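Local coordinates for protein transcriptional regulator, TetR family (Myxococcus xanthus, PDB 5K7F) that probably acts as a DNA-binding transcriptional repressor of the TetR family, with isovaleryl coenzyme A linked to its regulation of alternative isovaleryl coenzyme A biosynthesis, at residues 22-27 with 44-49; 55-60 with 64-69; 84-89 with 93-98; 171-176 with 190-195. All blocks are in the same frame, centred on the assembly; numbering follows the deposited sequence. Where two conformers were deposited one is given.

Interactions 1 and 2 lie in the DNA-binding part of the chain and touch each other, their centres about 12 Å apart; interactions 3 and 4 belong to the C-terminal part and touch through packing and an Arg98–Asp190 salt bridge. Interaction 1 is a surface contact made by three small side chains, whereas interaction 4 is buried and rests on a methionine methyl that touches both an isoleucine and a tryptophan edge. Interactions 2 and 3 are partly buried and share one plan: a backbone bond in the first turn of a helix beside an isoleucine–alanine contact, at helices 60-83 and 89-105, which follow each other in the chain. Among the four, interaction 4 alone is reached by the second subunit.

Interaction 1 of 4, residues 22-27 with 44-49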
loop_
_atom_site.group_PDB
_atom_site.type_symbol
_atom_site.label_atom_id
_atom_site.label_comp_id
_atom_site.label_asym_id
_atom_site.label_seq_id
_atom_site.Cartn_x
_atom_site.Cartn_y
_atom_site.Cartn_z
ATOM N N LEU A 22 -11.087 -20.326 3.915
ATOM C CA LEU A 22 -9.996 -19.417 3.544
ATOM C C LEU A 22 -10.208 -18.020 4.118
ATOM O O LEU A 22 -9.234 -17.351 4.518
ATOM C CB LEU A 22 -9.855 -19.310 2.027
ATOM C CG LEU A 22 -9.590 -20.590 1.254
ATOM C CD1 LEU A 22 -9.418 -20.318 -0.195
ATOM C CD2 LEU A 22 -8.396 -21.332 1.807
ATOM N N GLU A 23 -11.470 -17.583 4.188
ATOM C CA GLU A 23 -11.805 -16.273 4.733
ATOM C C GLU A 23 -11.576 -16.245 6.230
ATOM O O GLU A 23 -11.103 -15.242 6.776
ATOM C CB GLU A 23 -13.271 -15.922 4.410
ATOM C CG GLU A 23 -13.520 -15.649 2.901
ATOM C CD GLU A 23 -14.984 -15.608 2.513
ATOM O OE1 GLU A 23 -15.836 -15.468 3.419
ATOM O OE2 GLU A 23 -15.272 -15.671 1.297
ATOM N N THR A 24 -11.911 -17.348 6.901
ATOM C CA THR A 24 -11.698 -17.450 8.339
ATOM C C THR A 24 -10.203 -17.477 8.636
ATOM O O THR A 24 -9.721 -16.762 9.507
ATOM C CB THR A 24 -12.431 -18.694 8.897
ATOM O OG1 THR A 24 -13.857 -18.556 8.760
ATOM C CG2 THR A 24 -12.091 -18.914 10.365
ATOM N N ALA A 25 -9.449 -18.271 7.876
ATOM C CA ALA A 25 -7.996 -18.299 8.014
ATOM C C ALA A 25 -7.374 -16.933 7.746
ATOM O O ALA A 25 -6.450 -16.515 8.453
ATOM C CB ALA A 25 -7.432 -19.344 7.063
ATOM N N ALA A 26 -7.836 -16.246 6.694
ATOM C CA ALA A 26 -7.328 -14.906 6.396
ATOM C C ALA A 26 -7.559 -13.951 7.570
ATOM O O ALA A 26 -6.670 -13.167 7.923
ATOM C CB ALA A 26 -7.983 -14.354 5.129
ATOM N N ARG A 27 -8.753 -13.988 8.167
ATOM C CA ARG A 27 -8.996 -13.217 9.390
ATOM C C ARG A 27 -7.942 -13.513 10.470
ATOM O O ARG A 27 -7.306 -12.598 11.013
ATOM C CB ARG A 27 -10.407 -13.497 9.919
ATOM C CG ARG A 27 -11.484 -12.782 9.175
ATOM C CD ARG A 27 -12.789 -12.824 9.962
ATOM N NE ARG A 27 -13.603 -13.994 9.616
ATOM C CZ ARG A 27 -14.320 -14.108 8.490
ATOM N NH1 ARG A 27 -14.320 -13.126 7.586
ATOM N NH2 ARG A 27 -15.036 -15.211 8.252
ATOM N N ALA A 44 -10.392 -24.881 14.779
ATOM C CA ALA A 44 -11.322 -24.478 15.832
ATOM C C ALA A 44 -12.129 -23.245 15.429
ATOM O O ALA A 44 -13.341 -23.185 15.662
ATOM C CB ALA A 44 -10.572 -24.219 17.142
ATOM N N ALA A 45 -11.480 -22.251 14.820
ATOM C CA ALA A 45 -12.219 -21.061 14.394
ATOM C C ALA A 45 -13.269 -21.384 13.334
ATOM O O ALA A 45 -14.260 -20.660 13.213
ATOM C CB ALA A 45 -11.255 -20.002 13.878
ATOM N N CYS A 46 -13.040 -22.425 12.526
ATOM C CA CYS A 46 -13.991 -22.904 11.533
ATOM C C CYS A 46 -15.011 -23.867 12.121
ATOM O O CYS A 46 -15.907 -24.330 11.400
ATOM C CB CYS A 46 -13.252 -23.600 10.387
ATOM S SG CYS A 46 -12.306 -22.489 9.342
ATOM N N ARG A 47 -14.888 -24.184 13.410
ATOM C CA ARG A 47 -15.729 -25.177 14.051
ATOM C C ARG A 47 -15.684 -26.508 13.301
ATOM O O ARG A 47 -16.709 -27.142 13.073
ATOM C CB ARG A 47 -17.163 -24.660 14.168
ATOM C CG ARG A 47 -17.848 -25.030 15.474
ATOM C CD ARG A 47 -19.292 -25.465 15.227
ATOM N NE ARG A 47 -19.978 -24.517 14.354
ATOM C CZ ARG A 47 -20.887 -23.631 14.748
ATOM N NH1 ARG A 47 -21.435 -22.824 13.846
ATOM N NH2 ARG A 47 -21.268 -23.557 16.020
ATOM N N MET A 48 -14.476 -26.938 12.920
ATOM C CA MET A 48 -14.267 -28.190 12.194
ATOM C C MET A 48 -13.321 -29.096 12.976
ATOM O O MET A 48 -12.544 -28.638 13.805
ATOM C CB MET A 48 -13.663 -27.963 10.801
ATOM C CG MET A 48 -14.511 -27.195 9.896
ATOM S SD MET A 48 -13.583 -26.827 8.403
ATOM C CE MET A 48 -13.652 -28.380 7.542
ATOM N N THR A 49 -13.437 -30.403 12.757
ATOM C CA THR A 49 -12.385 -31.277 13.235
ATOM C C THR A 49 -11.126 -31.020 12.427
ATOM O O THR A 49 -11.189 -30.537 11.291
ATOM C CB THR A 49 -12.768 -32.748 13.079
ATOM O OG1 THR A 49 -12.900 -33.040 11.682
ATOM C CG2 THR A 49 -14.071 -33.043 13.756
#
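Apolar packing joins the segments, and Thr24 supplies all of it from the first side. Its methyl CG2 lies 3.8 Å from CB of Ala45 and 3.7 Å from SG of Cys46, so one methyl touches both neighbours. The sulfur also approaches the branch carbon, with Thr24 CB 3.8 Å from Cys46 SG. CG2 stands anti to the backbone N while OG1 lies beside that N (chi1 -65°), which sends the methyl to the contact and leaves the hydroxyl to bond with Ala20 O, one turn earlier in the same helix.

The backbones come close at this point, 6.7 Å between Thr24 CA and Cys46 CA. Here helix 18-32 meets the end of helix 39-45, the first helix of the predicted helix-turn-helix, in the three-helix DNA-binding domain of TetR-type regulators. The two segments bury 112 Å² between them; none of the three touching residues is buried in the assembly.

Backbone and capping bonds shape the turn of the second segment. Arg47 has left helical geometry with a positive phi of 54°, and two bonds back into the last turn make a Schellman motif; one runs from Arg47 N to Ala44 O at 2.9 Å. Two residues on, Thr49 OG1 accepts from Gly52 N as N-cap of helix 50-56.

Interaction 2 of 4, residues 55-60 with 64-69; sequences HHIQNK and LFAIMN
This is a short-range contact at the start of helix 60-83, combining one helical backbone bond with one apolar touch, where the chain leaves the second helix of the predicted helix-turn-helix and turns into the long helix that follows. The bond runs from Leu64 N to Lys60 O at 3.0 Å with an N-H...O angle of 162°, the i to i+4 pattern of a helix; CB of Leu64 stands beside the same carbonyl, 3.6 Å from Lys60 O.

The apolar touch is made by Ile57, which precedes the helix. Its CD1 reaches CB of Ala66 at 3.9 Å, nearly in line with the alanine's CA–CB bond but obliquely to its own CG1–CD1 bond. CG1 lies beside the backbone N, opposite the carbonyl carbon (chi1 -56°), and this carries the longer branch across the turn to the helix. With the CA atoms of Ile57 and Ala66 8.5 Å apart, the contact depends on the reach of this branch.

Between the two contacts, Asn59 serves as N-cap: its OD1 accepts from Gln62 N and so occupies an amide of the first turn. Lys60 directs its ammonium away from Leu64, to Tyr34, whose carbonyl O takes a hydrogen bond from NZ and whose ring makes a cation-pi contact with the lysine.

Around this corner, helix 18-32 packs on Ala66 through Tyr18 and Leu22, while Ile115 of helix 110-117 meets Leu64 and Ile67, and Ile130 of helix 125-150 meets Phe65 and Met68.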
loop_
_atom_site.group_PDB
_atom_site.type_symbol
_atom_site.label_atom_id
_atom_site.label_comp_id
_atom_site.label_asym_id
_atom_site.label_seq_id
_atom_site.Cartn_x
_atom_site.Cartn_y
_atom_site.Cartn_z
ATOM N N HIS A 55 -8.953 -32.386 5.026
ATOM C CA HIS A 55 -9.515 -32.761 3.733
ATOM C C HIS A 55 -9.402 -31.632 2.717
ATOM O O HIS A 55 -9.244 -31.897 1.521
ATOM C CB HIS A 55 -10.971 -33.156 3.910
ATOM N N HIS A 56 -9.487 -30.382 3.173
ATOM C CA HIS A 56 -9.356 -29.207 2.304
ATOM C C HIS A 56 -7.906 -28.706 2.186
ATOM O O HIS A 56 -7.440 -28.420 1.077
ATOM C CB HIS A 56 -10.254 -28.068 2.816
ATOM C CG HIS A 56 -11.719 -28.371 2.822
ATOM N ND1 HIS A 56 -12.527 -28.204 1.716
ATOM C CD2 HIS A 56 -12.539 -28.772 3.822
ATOM C CE1 HIS A 56 -13.772 -28.524 2.024
ATOM N NE2 HIS A 56 -13.809 -28.873 3.297
ATOM N N ILE A 57 -7.192 -28.568 3.312
ATOM C CA ILE A 57 -5.850 -27.984 3.392
ATOM C C ILE A 57 -5.002 -28.789 4.374
ATOM O O ILE A 57 -5.399 -28.971 5.530
ATOM C CB ILE A 57 -5.893 -26.516 3.863
ATOM C CG1 ILE A 57 -6.793 -25.646 2.967
ATOM C CG2 ILE A 57 -4.454 -25.946 3.971
ATOM C CD1 ILE A 57 -6.171 -25.241 1.611
ATOM N N GLN A 58 -3.792 -29.187 3.959
ATOM C CA GLN A 58 -2.952 -30.056 4.787
ATOM C C GLN A 58 -1.780 -29.366 5.508
ATOM O O GLN A 58 -1.244 -29.939 6.469
ATOM C CB GLN A 58 -2.407 -31.196 3.916
ATOM C CG GLN A 58 -3.481 -32.019 3.166
ATOM C CD GLN A 58 -2.846 -33.026 2.213
ATOM O OE1 GLN A 58 -1.628 -32.990 1.977
ATOM N NE2 GLN A 58 -3.657 -33.921 1.655
ATOM N N ASN A 59 -1.344 -28.176 5.096
ATOM C CA ASN A 59 -0.284 -27.486 5.814
ATOM C C ASN A 59 -0.395 -25.994 5.540
ATOM O O ASN A 59 -1.254 -25.547 4.770
ATOM C CB ASN A 59 1.113 -28.000 5.434
ATOM C CG ASN A 59 1.378 -27.948 3.932
ATOM O OD1 ASN A 59 1.372 -26.880 3.322
ATOM N ND2 ASN A 59 1.624 -29.107 3.336
ATOM N N LYS A 60 0.509 -25.222 6.162
ATOM C CA LYS A 60 0.379 -23.772 6.123
ATOM C C LYS A 60 0.799 -23.214 4.770
ATOM O O LYS A 60 0.202 -22.247 4.296
ATOM C CB LYS A 60 1.184 -23.133 7.253
ATOM C CG LYS A 60 0.493 -23.269 8.617
ATOM C CD LYS A 60 1.359 -22.737 9.761
ATOM C CE LYS A 60 1.298 -21.226 9.871
ATOM N NZ LYS A 60 2.139 -20.730 11.004
ATOM N N LEU A 64 -1.636 -20.779 2.509
ATOM C CA LEU A 64 -1.288 -19.444 2.032
ATOM C C LEU A 64 -1.515 -19.306 0.520
ATOM O O LEU A 64 -2.147 -18.344 0.065
ATOM C CB LEU A 64 0.158 -19.133 2.434
ATOM C CG LEU A 64 0.703 -17.750 2.108
ATOM C CD1 LEU A 64 -0.235 -16.688 2.717
ATOM C CD2 LEU A 64 2.113 -17.597 2.635
ATOM N N PHE A 65 -1.005 -20.259 -0.273
ATOM C CA PHE A 65 -1.206 -20.251 -1.728
ATOM C C PHE A 65 -2.686 -20.308 -2.076
ATOM O O PHE A 65 -3.143 -19.686 -3.045
ATOM C CB PHE A 65 -0.480 -21.455 -2.315
ATOM C CG PHE A 65 -0.649 -21.651 -3.795
ATOM C CD1 PHE A 65 -0.521 -20.605 -4.680
ATOM C CD2 PHE A 65 -0.855 -22.920 -4.298
ATOM C CE1 PHE A 65 -0.630 -20.821 -6.026
ATOM C CE2 PHE A 65 -0.971 -23.133 -5.639
ATOM C CZ PHE A 65 -0.848 -22.087 -6.506
ATOM N N ALA A 66 -3.439 -21.065 -1.307
ATOM C CA ALA A 66 -4.874 -21.133 -1.536
ATOM C C ALA A 66 -5.531 -19.771 -1.318
ATOM O O ALA A 66 -6.433 -19.367 -2.078
ATOM C CB ALA A 66 -5.474 -22.162 -0.593
ATOM N N ILE A 67 -5.152 -19.085 -0.241
ATOM C CA ILE A 67 -5.762 -17.781 0.014
ATOM C C ILE A 67 -5.389 -16.826 -1.107
ATOM O O ILE A 67 -6.259 -16.107 -1.628
ATOM C CB ILE A 67 -5.381 -17.227 1.402
ATOM C CG1 ILE A 67 -5.982 -18.080 2.523
ATOM C CG2 ILE A 67 -5.882 -15.767 1.582
ATOM C CD1 ILE A 67 -5.390 -17.788 3.886
ATOM N N MET A 68 -4.094 -16.809 -1.511
ATOM C CA MET A 68 -3.676 -15.897 -2.568
ATOM C C MET A 68 -4.362 -16.222 -3.903
ATOM O O MET A 68 -4.785 -15.319 -4.632
ATOM C CB MET A 68 -2.138 -15.882 -2.641
ATOM C CG MET A 68 -1.522 -15.335 -1.358
ATOM S SD MET A 68 0.290 -15.212 -1.428
ATOM C CE MET A 68 0.407 -13.838 -2.548
ATOM N N ASN A 69 -4.520 -17.494 -4.244
ATOM C CA ASN A 69 -5.265 -17.846 -5.448
ATOM C C ASN A 69 -6.733 -17.447 -5.337
ATOM O O ASN A 69 -7.354 -17.045 -6.329
ATOM C CB ASN A 69 -5.154 -19.340 -5.705
ATOM C CG ASN A 69 -3.976 -19.685 -6.574
ATOM O OD1 ASN A 69 -3.565 -18.912 -7.455
ATOM N ND2 ASN A 69 -3.459 -20.868 -6.373
#

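Interaction 3 of 4, residues 84-89 with 93-98; sequences QDIANP and LRACMR
Pro89 and Leu93, with 46 and 36 Å² covered, carry the larger share of this contact, and their link is chiefly through a carbonyl. Leu93 N donates to Pro89 O at 3.0 Å with an N-H...O angle of 155°; the donor lies 33° out of the carbonyl plane. The same oxygen is flanked by the leucine side chain, with Leu93 CG only 3.4 Å from Pro89 O and Leu93 CD1 at 3.6 Å. With chi1 at -80°, CG swings to the side of the amide N, and the branch point comes alongside the oxygen to which that N donates.

This bond closes the first turn of helix 89-105, after the loop that leaves helix 60-83, the long helix connecting to the C-terminal domain of this TetR-type fold. Pro89 opens the helix, and Asn88 caps it, OD1 accepting from Glu91 N.

Ile86, still in the loop, brings the second part of the contact: its CD1 meets CB of Ala95 at 3.7 Å, methyl against methyl, with the two CA atoms 8.7 Å apart. The loop thereby folds back against the second turn of the helix that it precedes, and Ile86 O accepts a hydrogen bond from Arg92 NH1. Leu93 packs against Ala144 and Phe145 of helix 125-150, and Pro89 against Gln147 of that helix.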
loop_
_atom_site.group_PDB
_atom_site.type_symbol
_atom_site.label_atom_id
_atom_site.label_comp_id
_atom_site.label_asym_id
_atom_site.label_seq_id
_atom_site.Cartn_x
_atom_site.Cartn_y
_atom_site.Cartn_z
ATOM N N GLN A 84 -15.073 -6.035 -18.077
ATOM C CA GLN A 84 -14.181 -6.307 -19.203
ATOM C C GLN A 84 -14.845 -6.059 -20.560
ATOM O O GLN A 84 -14.134 -5.826 -21.543
ATOM C CB GLN A 84 -13.637 -7.737 -19.134
ATOM C CG GLN A 84 -14.686 -8.807 -19.309
ATOM C CD GLN A 84 -14.228 -10.162 -18.823
ATOM O OE1 GLN A 84 -13.111 -10.311 -18.333
ATOM N NE2 GLN A 84 -15.109 -11.158 -18.927
ATOM N N ASP A 85 -16.169 -6.051 -20.624
ATOM C CA ASP A 85 -16.915 -5.816 -21.849
ATOM C C ASP A 85 -17.209 -4.340 -22.115
ATOM O O ASP A 85 -17.836 -4.036 -23.135
ATOM C CB ASP A 85 -18.255 -6.581 -21.810
ATOM C CG ASP A 85 -18.088 -8.082 -21.577
ATOM O OD1 ASP A 85 -17.564 -8.785 -22.469
ATOM O OD2 ASP A 85 -18.522 -8.569 -20.509
ATOM N N ILE A 86 -16.818 -3.420 -21.229
ATOM C CA ILE A 86 -17.071 -2.001 -21.458
ATOM C C ILE A 86 -16.100 -1.518 -22.526
ATOM O O ILE A 86 -14.876 -1.599 -22.354
ATOM C CB ILE A 86 -16.929 -1.202 -20.153
ATOM C CG1 ILE A 86 -17.918 -1.708 -19.117
ATOM C CG2 ILE A 86 -17.129 0.283 -20.381
ATOM C CD1 ILE A 86 -17.663 -1.161 -17.742
ATOM N N ALA A 87 -16.649 -1.017 -23.641
ATOM C CA ALA A 87 -15.832 -0.742 -24.820
ATOM C C ALA A 87 -15.063 0.562 -24.676
ATOM O O ALA A 87 -13.870 0.635 -25.035
ATOM C CB ALA A 87 -16.709 -0.689 -26.072
ATOM N N ASN A 88 -15.720 1.565 -24.110
ATOM C CA ASN A 88 -15.093 2.849 -23.846
ATOM C C ASN A 88 -14.075 2.695 -22.715
ATOM O O ASN A 88 -14.456 2.285 -21.600
ATOM C CB ASN A 88 -16.178 3.870 -23.504
ATOM C CG ASN A 88 -15.594 5.216 -23.159
ATOM O OD1 ASN A 88 -14.625 5.269 -22.442
ATOM N ND2 ASN A 88 -16.190 6.305 -23.656
ATOM N N PRO A 89 -12.774 2.981 -22.964
ATOM C CA PRO A 89 -11.720 2.624 -21.993
ATOM C C PRO A 89 -11.701 3.491 -20.745
ATOM O O PRO A 89 -11.315 2.983 -19.681
ATOM C CB PRO A 89 -10.417 2.782 -22.796
ATOM C CG PRO A 89 -10.758 3.787 -23.895
ATOM C CD PRO A 89 -12.221 3.512 -24.221
ATOM N N LEU A 93 -12.177 2.035 -17.016
ATOM C CA LEU A 93 -11.301 2.322 -15.878
ATOM C C LEU A 93 -12.103 2.859 -14.690
ATOM O O LEU A 93 -11.850 2.478 -13.533
ATOM C CB LEU A 93 -10.240 3.324 -16.312
ATOM C CG LEU A 93 -9.071 2.708 -17.088
ATOM C CD1 LEU A 93 -8.383 3.799 -17.834
ATOM C CD2 LEU A 93 -8.147 1.957 -16.131
ATOM N N ARG A 94 -13.115 3.708 -14.964
ATOM C CA ARG A 94 -13.945 4.249 -13.886
ATOM C C ARG A 94 -14.730 3.140 -13.175
ATOM O O ARG A 94 -14.807 3.108 -11.936
ATOM C CB ARG A 94 -14.935 5.278 -14.436
ATOM C CG ARG A 94 -14.301 6.541 -14.917
ATOM C CD ARG A 94 -15.339 7.535 -15.454
ATOM N NE ARG A 94 -14.699 8.715 -16.006
ATOM C CZ ARG A 94 -15.068 9.325 -17.134
ATOM N NH1 ARG A 94 -16.094 8.867 -17.846
ATOM N NH2 ARG A 94 -14.396 10.387 -17.554
ATOM N N ALA A 95 -15.264 2.207 -13.944
ATOM C CA ALA A 95 -15.995 1.084 -13.355
ATOM C C ALA A 95 -15.049 0.135 -12.636
ATOM O O ALA A 95 -15.400 -0.385 -11.566
ATOM C CB ALA A 95 -16.794 0.341 -14.424
ATOM N N CYS A 96 -13.845 -0.089 -13.207
ATOM C CA CYS A 96 -12.867 -0.997 -12.616
ATOM C C CYS A 96 -12.414 -0.480 -11.260
ATOM O O CYS A 96 -12.364 -1.219 -10.269
ATOM C CB CYS A 96 -11.696 -1.179 -13.569
ATOM S SG CYS A 96 -10.606 -2.569 -13.197
ATOM N N MET A 97 -12.146 0.825 -11.187
ATOM C CA MET A 97 -11.742 1.445 -9.938
ATOM C C MET A 97 -12.824 1.318 -8.872
ATOM O O MET A 97 -12.528 0.992 -7.711
ATOM C CB MET A 97 -11.423 2.918 -10.152
ATOM C CG MET A 97 -10.902 3.562 -8.865
ATOM S SD MET A 97 -10.288 5.234 -9.132
ATOM C CE MET A 97 -8.552 4.950 -8.935
ATOM N N ARG A 98 -14.080 1.617 -9.238
ATOM C CA ARG A 98 -15.156 1.511 -8.259
ATOM C C ARG A 98 -15.301 0.070 -7.756
ATOM O O ARG A 98 -15.287 -0.172 -6.537
ATOM C CB ARG A 98 -16.453 2.040 -8.857
ATOM C CG ARG A 98 -17.631 2.068 -7.888
ATOM C CD ARG A 98 -18.851 2.680 -8.566
ATOM N NE ARG A 98 -19.955 3.005 -7.650
ATOM C CZ ARG A 98 -20.063 4.118 -6.920
ATOM N NH1 ARG A 98 -19.115 5.072 -6.918
ATOM N NH2 ARG A 98 -21.149 4.284 -6.185
#

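Interaction 4 of 4, residues 171-176 with 190-195; sequences LWIYKW and DGMVGM
The indole of Trp176 meets Met192 at its edge: the methyl CE lies near the ring plane, 4.1 Å from Trp176 CZ2. One face of this indole has the carbonyl oxygen of Ile173 above it, 3.7 Å from the plane and displaced toward the rim. In the same turn, Lys175 CG lies 4.2 Å above one face of Tyr174, offset toward the rim, and Lys175 NZ donates to Tyr174 OH at 3.0 Å. Leu171 O lies in plane at the edge of the Tyr174 ring.

Met192 bridges the gap from helix 185-196. Its chain is extended beyond CG (chi2 -167°, chi3 -170°), so CE is carried well clear of the helix; the nearest CA pair, Ile173 and Met192, is 10.9 Å apart. Ile173 and Met192 point at one another tip to tip, Ile173 CD1 lying 3.8 Å from Met192 CE and 4.0 Å from Met192 SD. The methionine methyl thus rests against an aliphatic tip and an indole rim, and the contact is purely apolar.

The second subunit adds to this region: its Phe164 stacks on Trp176, its Glu118 forms a salt bridge with Lys175, and its Ser165 packs on Met192. Buried methionine and aromatic packing that joins the segment just after helix 159-171 to helix 185-196 thus borders the subunit interface, in the all-helical C-terminal domain through which TetR-family regulators dimerise.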
loop_
_atom_site.group_PDB
_atom_site.type_symbol
_atom_site.label_atom_id
_atom_site.label_comp_id
_atom_site.label_asym_id
_atom_site.label_seq_id
_atom_site.Cartn_x
_atom_site.Cartn_y
_atom_site.Cartn_z
ATOM N N LEU A 171 -5.420 -0.101 -3.337
ATOM C CA LEU A 171 -5.064 -1.152 -2.401
ATOM C C LEU A 171 -4.709 -0.585 -1.030
ATOM O O LEU A 171 -4.891 -1.272 -0.016
ATOM C CB LEU A 171 -3.909 -1.985 -2.975
ATOM C CG LEU A 171 -4.243 -2.691 -4.293
ATOM C CD1 LEU A 171 -3.018 -3.448 -4.785
ATOM C CD2 LEU A 171 -5.417 -3.628 -4.127
ATOM N N TRP A 172 -4.185 0.649 -0.966
ATOM C CA TRP A 172 -3.798 1.246 0.311
ATOM C C TRP A 172 -5.002 1.655 1.163
ATOM O O TRP A 172 -4.810 1.961 2.348
ATOM C CB TRP A 172 -2.845 2.443 0.086
ATOM C CG TRP A 172 -1.823 2.584 1.231
ATOM C CD1 TRP A 172 -0.779 1.741 1.501
ATOM C CD2 TRP A 172 -1.797 3.585 2.257
ATOM N NE1 TRP A 172 -0.111 2.156 2.619
ATOM C CE2 TRP A 172 -0.709 3.289 3.100
ATOM C CE3 TRP A 172 -2.579 4.708 2.543
ATOM C CZ2 TRP A 172 -0.381 4.077 4.204
ATOM C CZ3 TRP A 172 -2.248 5.487 3.661
ATOM C CH2 TRP A 172 -1.176 5.157 4.468
ATOM N N ILE A 173 -6.232 1.621 0.611
ATOM C CA ILE A 173 -7.452 1.965 1.369
ATOM C C ILE A 173 -7.586 1.133 2.647
ATOM O O ILE A 173 -8.105 1.618 3.656
ATOM C CB ILE A 173 -8.682 1.832 0.477
ATOM C CG1 ILE A 173 -8.632 2.837 -0.687
ATOM C CG2 ILE A 173 -9.942 2.034 1.293
ATOM C CD1 ILE A 173 -9.867 2.685 -1.695
ATOM N N TYR A 174 -7.137 -0.119 2.637
ATOM C CA TYR A 174 -7.274 -0.924 3.849
ATOM C C TYR A 174 -6.542 -0.339 5.046
ATOM O O TYR A 174 -6.960 -0.584 6.185
ATOM C CB TYR A 174 -6.817 -2.350 3.569
ATOM C CG TYR A 174 -5.364 -2.651 3.786
ATOM C CD1 TYR A 174 -4.904 -3.100 5.027
ATOM C CD2 TYR A 174 -4.464 -2.570 2.739
ATOM C CE1 TYR A 174 -3.594 -3.418 5.216
ATOM C CE2 TYR A 174 -3.138 -2.882 2.924
ATOM C CZ TYR A 174 -2.711 -3.312 4.167
ATOM O OH TYR A 174 -1.393 -3.637 4.381
ATOM N N LYS A 175 -5.496 0.468 4.827
ATOM C CA LYS A 175 -4.731 1.083 5.918
ATOM C C LYS A 175 -5.530 2.130 6.685
ATOM O O LYS A 175 -5.197 2.410 7.839
ATOM C CB LYS A 175 -3.450 1.759 5.386
ATOM C CG LYS A 175 -2.324 0.811 4.976
ATOM C CD LYS A 175 -1.840 -0.010 6.154
ATOM C CE LYS A 175 -0.425 -0.549 5.955
ATOM N NZ LYS A 175 -0.149 -0.874 4.531
ATOM N N TRP A 176 -6.566 2.717 6.089
ATOM C CA TRP A 176 -7.245 3.840 6.714
ATOM C C TRP A 176 -8.751 3.760 6.699
ATOM O O TRP A 176 -9.401 4.545 7.394
ATOM C CB TRP A 176 -6.827 5.153 6.053
ATOM C CG TRP A 176 -7.090 5.287 4.587
ATOM C CD1 TRP A 176 -6.287 4.861 3.548
ATOM C CD2 TRP A 176 -8.178 5.963 3.991
ATOM N NE1 TRP A 176 -6.836 5.221 2.353
ATOM C CE2 TRP A 176 -8.015 5.878 2.596
ATOM C CE3 TRP A 176 -9.287 6.629 4.493
ATOM C CZ2 TRP A 176 -8.932 6.428 1.711
ATOM C CZ3 TRP A 176 -10.183 7.160 3.631
ATOM C CH2 TRP A 176 -9.980 7.104 2.240
ATOM N N ASP A 190 -16.403 7.707 -5.350
ATOM C CA ASP A 190 -16.814 8.833 -6.177
ATOM C C ASP A 190 -15.657 9.815 -6.304
ATOM O O ASP A 190 -15.403 10.365 -7.386
ATOM C CB ASP A 190 -18.051 9.519 -5.579
ATOM C CG ASP A 190 -19.343 8.755 -5.833
ATOM O OD1 ASP A 190 -19.384 7.868 -6.705
ATOM O OD2 ASP A 190 -20.339 9.076 -5.158
ATOM N N GLY A 191 -14.941 10.025 -5.208
ATOM C CA GLY A 191 -13.875 11.005 -5.162
ATOM C C GLY A 191 -12.626 10.576 -5.902
ATOM O O GLY A 191 -11.993 11.393 -6.596
ATOM N N MET A 192 -12.241 9.304 -5.734
ATOM C CA MET A 192 -11.033 8.796 -6.391
ATOM C C MET A 192 -11.208 8.769 -7.903
ATOM O O MET A 192 -10.305 9.153 -8.658
ATOM C CB MET A 192 -10.698 7.404 -5.872
ATOM C CG MET A 192 -9.992 7.431 -4.514
ATOM S SD MET A 192 -9.251 5.853 -4.024
ATOM C CE MET A 192 -8.863 6.273 -2.351
ATOM N N VAL A 193 -12.368 8.317 -8.359
ATOM C CA VAL A 193 -12.634 8.245 -9.787
ATOM C C VAL A 193 -12.662 9.635 -10.363
ATOM O O VAL A 193 -12.204 9.868 -11.483
ATOM C CB VAL A 193 -13.959 7.493 -10.063
ATOM C CG1 VAL A 193 -14.390 7.669 -11.492
ATOM C CG2 VAL A 193 -13.763 6.023 -9.769
ATOM N N GLY A 194 -13.217 10.581 -9.603
ATOM C CA GLY A 194 -13.277 11.961 -10.060
ATOM C C GLY A 194 -11.907 12.589 -10.202
ATOM O O GLY A 194 -11.707 13.444 -11.073
ATOM N N MET A 195 -10.950 12.154 -9.377
ATOM C CA MET A 195 -9.570 12.656 -9.436
ATOM C C MET A 195 -8.821 12.117 -10.644
ATOM O O MET A 195 -8.137 12.868 -11.355
ATOM C CB MET A 195 -8.788 12.250 -8.192
ATOM C CG MET A 195 -9.144 12.929 -6.945
ATOM S SD MET A 195 -7.719 12.818 -5.820
ATOM C CE MET A 195 -6.819 14.201 -6.344
#